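Local structure of listeria nuclear targeted protein A (Listeria monocytogenes, 4CIH) at residues A[80-83]-A[84-88]; A[112-115]-A[116-120]. The protein relieves the repression of host interferon-stimulated immune genes by binding the chromatin repressor BAHD1 and blocking its recruitment to these genes. The protein carries 2 engineered substitutions. All coordinates share one frame; numbering follows the deposited sequence.

Interaction 1 of 2, residues A[80-83]-A[84-88]; sequences EAFK and KIFKE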
ATOM      1  N   GLU A  80       6.817   0.587 -16.240  1.00 34.66           N
ATOM      2  CA  GLU A  80       7.730   0.117 -15.205  1.00 31.58           C
ATOM      3  C   GLU A  80       7.844   1.182 -14.154  1.00 35.47           C
ATOM      4  O   GLU A  80       7.911   0.866 -12.962  1.00 48.99           O
ATOM      5  CB  GLU A  80       9.159  -0.168 -15.707  1.00 35.48           C
ATOM      6  CG  GLU A  80      10.269   0.343 -14.753  1.00 40.54           C
ATOM      7  CD  GLU A  80      10.682  -0.651 -13.644  1.00 38.63           C
ATOM      8  OE1 GLU A  80       9.887  -1.528 -13.288  1.00 29.69           O
ATOM      9  OE2 GLU A  80      11.811  -0.588 -13.112  1.00 40.29           O
ATOM     10  N   ALA A  81       7.953   2.424 -14.614  1.00 37.96           N
ATOM     11  CA  ALA A  81       8.033   3.594 -13.757  1.00 43.22           C
ATOM     12  C   ALA A  81       6.993   3.457 -12.678  1.00 44.74           C
ATOM     13  O   ALA A  81       7.332   3.524 -11.494  1.00 62.53           O
ATOM     14  CB  ALA A  81       7.795   4.856 -14.573  1.00 46.91           C
ATOM     15  N   PHE A  82       5.753   3.190 -13.098  1.00 45.18           N
ATOM     16  CA  PHE A  82       4.588   2.984 -12.223  1.00 44.88           C
ATOM     17  C   PHE A  82       4.732   1.809 -11.267  1.00 48.22           C
ATOM     18  O   PHE A  82       4.370   1.887 -10.086  1.00 47.94           O
ATOM     19  CB  PHE A  82       3.316   2.795 -13.081  1.00 37.41           C
ATOM     20  CG  PHE A  82       2.206   2.094 -12.362  1.00 41.90           C
ATOM     21  CD1 PHE A  82       1.521   2.741 -11.331  1.00 39.83           C
ATOM     22  CD2 PHE A  82       1.843   0.785 -12.700  1.00 30.72           C
ATOM     23  CE1 PHE A  82       0.526   2.098 -10.626  1.00 30.61           C
ATOM     24  CE2 PHE A  82       0.821   0.162 -12.023  1.00 36.58           C
ATOM     25  CZ  PHE A  82       0.181   0.810 -10.975  1.00 34.97           C
ATOM     26  N   LYS A  83       5.209   0.686 -11.797  1.00 51.25           N
ATOM     27  CA  LYS A  83       5.425  -0.493 -10.968  1.00 38.83           C
ATOM     28  C   LYS A  83       6.483  -0.120  -9.939  1.00 34.69           C
ATOM     29  O   LYS A  83       6.380  -0.501  -8.767  1.00 31.88           O
ATOM     30  CB  LYS A  83       5.839  -1.696 -11.846  1.00 40.68           C
ATOM     31  CG  LYS A  83       6.481  -2.905 -11.147  1.00 40.66           C
ATOM     32  CD  LYS A  83       7.997  -2.880 -11.051  1.00 30.39           C
ATOM     33  CE  LYS A  83       8.553  -4.209 -10.494  1.00 30.35           C
ATOM     34  NZ  LYS A  83       9.302  -5.052 -11.474  1.00 29.11           N
ATOM     35  N   LYS A  84       7.515   0.597 -10.389  1.00 39.15           N
ATOM     36  CA  LYS A  84       8.742   0.834  -9.605  1.00 36.61           C
ATOM     37  C   LYS A  84       8.388   1.663  -8.401  1.00 35.63           C
ATOM     38  O   LYS A  84       8.836   1.394  -7.290  1.00 45.51           O
ATOM     39  CB  LYS A  84       9.784   1.569 -10.462  1.00 35.51           C
ATOM     40  CG  LYS A  84      10.877   2.225  -9.646  1.00 38.85           C
ATOM     41  CD  LYS A  84      11.982   2.754 -10.549  1.00 34.43           C
ATOM     42  CE  LYS A  84      12.927   3.620  -9.754  1.00 30.74           C
ATOM     43  NZ  LYS A  84      12.974   4.974 -10.384  1.00 34.77           N
ATOM     44  N   ILE A  85       7.567   2.679  -8.640  1.00 39.58           N
ATOM     45  CA  ILE A  85       7.010   3.477  -7.573  1.00 39.70           C
ATOM     46  C   ILE A  85       5.977   2.657  -6.809  1.00 45.05           C
ATOM     47  O   ILE A  85       6.120   2.455  -5.598  1.00 58.98           O
ATOM     48  CB  ILE A  85       6.397   4.784  -8.107  1.00 39.36           C
ATOM     49  CG1 ILE A  85       5.916   5.666  -6.963  1.00 44.57           C
ATOM     50  CG2 ILE A  85       5.270   4.514  -9.086  1.00 43.66           C
ATOM     51  CD1 ILE A  85       6.813   6.848  -6.715  1.00 34.97           C
ATOM     52  N   PHE A  86       4.953   2.166  -7.501  1.00 36.09           N
ATOM     53  CA  PHE A  86       3.868   1.450  -6.825  1.00 39.35           C
ATOM     54  C   PHE A  86       4.409   0.357  -5.906  1.00 36.56           C
ATOM     55  O   PHE A  86       3.859   0.107  -4.855  1.00 43.33           O
ATOM     56  CB  PHE A  86       2.904   0.887  -7.865  1.00 39.71           C
ATOM     57  CG  PHE A  86       1.888  -0.077  -7.319  1.00 46.65           C
ATOM     58  CD1 PHE A  86       2.251  -1.378  -6.966  1.00 47.19           C
ATOM     59  CD2 PHE A  86       0.552   0.285  -7.249  1.00 44.34           C
ATOM     60  CE1 PHE A  86       1.310  -2.269  -6.497  1.00 41.38           C
ATOM     61  CE2 PHE A  86      -0.390  -0.586  -6.768  1.00 39.83           C
ATOM     62  CZ  PHE A  86      -0.015  -1.868  -6.388  1.00 47.58           C
ATOM     63  N   LYS A  87       5.530  -0.243  -6.267  1.00 39.11           N
ATOM     64  CA  LYS A  87       6.151  -1.265  -5.417  1.00 37.26           C
ATOM     65  C   LYS A  87       6.672  -0.569  -4.190  1.00 31.65           C
ATOM     66  O   LYS A  87       6.466  -1.040  -3.057  1.00 33.06           O
ATOM     67  CB  LYS A  87       7.275  -2.049  -6.138  1.00 40.43           C
ATOM     68  CG  LYS A  87       7.121  -3.582  -6.036  1.00 49.84           C
ATOM     69  CD  LYS A  87       8.374  -4.406  -6.405  1.00 40.51           C
ATOM     70  CE  LYS A  87       8.623  -5.505  -5.385  1.00 46.57           C
ATOM     71  NZ  LYS A  87      10.043  -5.677  -4.933  1.00 40.34           N
ATOM     72  N   GLU A  88       7.312   0.572  -4.395  1.00 28.35           N
ATOM     73  CA  GLU A  88       7.834   1.339  -3.269  1.00 33.57           C
ATOM     74  C   GLU A  88       6.711   1.981  -2.403  1.00 39.60           C
ATOM     75  O   GLU A  88       6.796   1.952  -1.182  1.00 35.05           O
ATOM     76  CB  GLU A  88       8.805   2.435  -3.737  1.00 41.13           C
ATOM     77  CG  GLU A  88      10.303   2.105  -3.911  1.00 40.63           C
ATOM     78  CD  GLU A  88      10.871   3.081  -4.934  1.00 41.68           C
ATOM     79  OE1 GLU A  88      10.072   3.977  -5.243  1.00 32.44           O
ATOM     80  OE2 GLU A  88      12.014   2.968  -5.458  1.00 34.68           O
TER
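The backbone from E80 to K87 is regular alpha helix, and the amide N of I85 hydrogen-bonds to the carbonyl O of A81 at 3.0 Å, with an N-H...O angle of 165°. K84 N to E80 O, at 2.6 Å, and K87 N to K83 O, at 2.7 Å, repeat the i to i+4 pattern. F82 and F86 are one turn apart and run side by side in the same direction. Their four-residue spacing puts them on one flank of the helix. CG is anti to the backbone N in both, with chi1 159° in F82, and the rings lean the same way. CB of F86 lies over one face of the F82 ring, 4.2 Å from its centroid, as a CH-pi contact offset toward the rim. The rings themselves meet obliquely, with planes at 53°. CZ of F82 is 3.8 Å from CD2 of F86.

The two residues face the inside of a four-helical up-and-down bundle. F82 packs on I12 of helix 8-34 and on L132 and L139 of helix 121-139. F86 reaches L16 of helix 8-34 and Q60 and I63 of helix 42-63.

The neighbouring flank is more polar. K83 and K87 also lie side by side, and their aliphatic parts meet at K83 CE and K87 CD, 4.1 Å apart. A bend at chi2 brings CD of K83 to 3.6 Å from the backbone N of K84. The ammonium of K83 hydrogen-bonds to the hydroxyl of S72. OE1 of E80 hydrogen-bonds to the same hydroxyl, and OE2 of E80 lies 4.0 Å from CB of K84.

Interaction 2 of 2, residues A[112-115]-A[116-120]; sequences AVFK and KTYPN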
ATOM      1  N   ALA A 112      12.585   0.091  14.422  1.00 30.97           N
ATOM      2  CA  ALA A 112      14.016   0.218  14.066  1.00 27.51           C
ATOM      3  C   ALA A 112      14.246   0.159  12.551  1.00 30.37           C
ATOM      4  O   ALA A 112      14.725   1.122  11.947  1.00 39.66           O
ATOM      5  CB  ALA A 112      14.826  -0.872  14.744  1.00 26.47           C
ATOM      6  N   VAL A 113      14.004  -1.017  11.979  1.00 33.12           N
ATOM      7  CA  VAL A 113      14.131  -1.311  10.549  1.00 35.00           C
ATOM      8  C   VAL A 113      13.299  -0.367   9.689  1.00 39.95           C
ATOM      9  O   VAL A 113      13.570  -0.159   8.498  1.00 32.46           O
ATOM     10  CB  VAL A 113      13.590  -2.730  10.313  1.00 38.86           C
ATOM     11  CG1 VAL A 113      13.534  -3.097   8.835  1.00 34.56           C
ATOM     12  CG2 VAL A 113      14.358  -3.718  11.160  1.00 37.85           C
ATOM     13  N   PHE A 114      12.280   0.206  10.319  1.00 45.07           N
ATOM     14  CA  PHE A 114      11.443   1.183   9.661  1.00 43.82           C
ATOM     15  C   PHE A 114      12.249   2.412   9.292  1.00 35.47           C
ATOM     16  O   PHE A 114      12.374   2.759   8.117  1.00 40.79           O
ATOM     17  CB  PHE A 114      10.250   1.576  10.550  1.00 41.59           C
ATOM     18  CG  PHE A 114       9.186   2.299   9.790  1.00 54.97           C
ATOM     19  CD1 PHE A 114       9.327   3.648   9.497  1.00 50.09           C
ATOM     20  CD2 PHE A 114       8.115   1.599   9.250  1.00 50.70           C
ATOM     21  CE1 PHE A 114       8.387   4.297   8.720  1.00 52.28           C
ATOM     22  CE2 PHE A 114       7.151   2.251   8.502  1.00 50.88           C
ATOM     23  CZ  PHE A 114       7.288   3.603   8.237  1.00 57.68           C
ATOM     24  N   LYS A 115      12.755   3.088  10.313  1.00 41.37           N
ATOM     25  CA  LYS A 115      13.553   4.294  10.175  1.00 36.36           C
ATOM     26  C   LYS A 115      14.836   3.958   9.428  1.00 43.25           C
ATOM     27  O   LYS A 115      15.497   4.822   8.832  1.00 30.87           O
ATOM     28  CB  LYS A 115      13.909   4.823  11.568  1.00 45.50           C
ATOM     29  CG  LYS A 115      12.776   5.537  12.300  1.00 46.92           C
ATOM     30  CD  LYS A 115      12.937   5.488  13.824  1.00 47.97           C
ATOM     31  CE  LYS A 115      12.391   6.741  14.533  1.00 41.48           C
ATOM     32  NZ  LYS A 115      13.394   7.843  14.712  1.00 43.77           N
ATOM     33  N   LYS A 116      15.228   2.693   9.476  1.00 45.45           N
ATOM     34  CA  LYS A 116      16.369   2.340   8.668  1.00 41.61           C
ATOM     35  C   LYS A 116      15.897   2.431   7.243  1.00 42.01           C
ATOM     36  O   LYS A 116      16.374   3.253   6.485  1.00 46.05           O
ATOM     37  CB  LYS A 116      16.962   0.968   9.042  1.00 40.09           C
ATOM     38  CG  LYS A 116      17.639   0.999  10.413  1.00 37.94           C
ATOM     39  CD  LYS A 116      18.502  -0.226  10.706  1.00 40.56           C
ATOM     40  CE  LYS A 116      19.528   0.092  11.783  1.00 31.94           C
ATOM     41  NZ  LYS A 116      20.851  -0.534  11.531  1.00 36.41           N
ATOM     42  N   THR A 117      14.898   1.645   6.880  1.00 51.56           N
ATOM     43  CA  THR A 117      14.547   1.579   5.462  1.00 52.54           C
ATOM     44  C   THR A 117      13.947   2.865   4.851  1.00 45.75           C
ATOM     45  O   THR A 117      14.044   3.108   3.636  1.00 36.05           O
ATOM     46  CB  THR A 117      13.876   0.229   5.071  1.00 59.90           C
ATOM     47  OG1 THR A 117      12.816   0.435   4.135  1.00 65.34           O
ATOM     48  CG2 THR A 117      13.342  -0.518   6.284  1.00 63.44           C
ATOM     49  N   TYR A 118      13.401   3.733   5.695  1.00 54.33           N
ATOM     50  CA  TYR A 118      12.884   5.014   5.209  1.00 47.15           C
ATOM     51  C   TYR A 118      13.427   6.192   6.009  1.00 47.40           C
ATOM     52  O   TYR A 118      12.777   6.664   6.963  1.00 43.71           O
ATOM     53  CB  TYR A 118      11.358   5.029   5.195  1.00 54.19           C
ATOM     54  CG  TYR A 118      10.725   3.864   4.462  1.00 58.49           C
ATOM     55  CD1 TYR A 118      10.666   3.833   3.075  1.00 53.36           C
ATOM     56  CD2 TYR A 118      10.163   2.802   5.165  1.00 60.42           C
ATOM     57  CE1 TYR A 118      10.073   2.767   2.411  1.00 58.27           C
ATOM     58  CE2 TYR A 118       9.583   1.733   4.507  1.00 62.35           C
ATOM     59  CZ  TYR A 118       9.531   1.723   3.129  1.00 54.77           C
ATOM     60  OH  TYR A 118       8.943   0.660   2.476  1.00 54.34           O
ATOM     61  N   PRO A 119      14.635   6.658   5.628  1.00 46.39           N
ATOM     62  CA  PRO A 119      15.341   7.800   6.198  1.00 44.04           C
ATOM     63  C   PRO A 119      14.414   8.957   6.595  1.00 43.38           C
ATOM     64  O   PRO A 119      14.485   9.437   7.735  1.00 38.94           O
ATOM     65  CB  PRO A 119      16.279   8.215   5.060  1.00 40.49           C
ATOM     66  CG  PRO A 119      16.603   6.920   4.368  1.00 37.43           C
ATOM     67  CD  PRO A 119      15.466   5.968   4.620  1.00 43.66           C
ATOM     68  N   ASN A 120      13.500   9.338   5.698  1.00 40.82           N
ATOM     69  CA  ASN A 120      12.720  10.575   5.870  1.00 35.59           C
ATOM     70  C   ASN A 120      11.243  10.390   5.632  1.00 40.74           C
ATOM     71  O   ASN A 120      10.746  10.568   4.508  1.00 44.70           O
ATOM     72  CB  ASN A 120      13.266  11.629   4.940  1.00 34.26           C
ATOM     73  CG  ASN A 120      14.542  12.172   5.461  1.00 37.45           C
ATOM     74  OD1 ASN A 120      14.866  11.877   6.598  1.00 29.76           O
ATOM     75  ND2 ASN A 120      15.306  12.898   4.644  1.00 39.77           N
TER
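Y118 meets F114 in an edge-to-face aromatic pair at the C-terminal end of helix 109-117, a short helix in the link between two long helices of the four-helical bundle. The edge of Y118 is turned to the face of F114, and the planes stand at 54° with centroids 5.5 Å apart. CD2 of Y118 sits over the centre of the F114 ring, 4.2 Å above its plane. Y118 is the first residue to leave helical geometry, yet its amide N still hydrogen-bonds to F114 O at 2.8 Å. This bond and the ring contact hold the same two residues together through backbone and side chain.

This is the tight part of the contact. F114 is buried against F92, E95, R96 and V99 of helix 77-103. Y118 is partly exposed. Its ring also meets F92, edge-to-face, and F124 of helix 121-139, so the pair belongs to a small aromatic cluster.

The other side of the turn is loose and open to solvent. A112, V113, K115, K116 and T117 are all exposed. The side chains of V113 and T117 cross here, but that of T117 is doubtfully placed, so little rests on their contact. K116 N hydrogen-bonds to A112 O at 3.0 Å. The K116 side chain has CG anti to its own carbonyl carbon, chi1 -70°. That turns it back over the preceding turn. Its far end leads away from the helix, but K116 CG passes 3.3 Å from A112 O.

Overall arrangement
From the N terminus the chain runs through helices 8-34 and 42-63 and the short helix 67-70 before it reaches interaction 1, near the start of helix 77-103. Interaction 2 comes later, at the end of helix 109-117. The two are in series. They neither nest nor cross, and each is a local helical contact that closes no long loop. Their centres are about 19 Å apart and they do not touch. Side chains of interaction 1 pack on helices 8-34, 42-63 and 121-139. Interaction 2 sets the short helix 109-117 against a later part of helix 77-103 and against the start of helix 121-139. Helices 77-103 and 121-139 are therefore common to both.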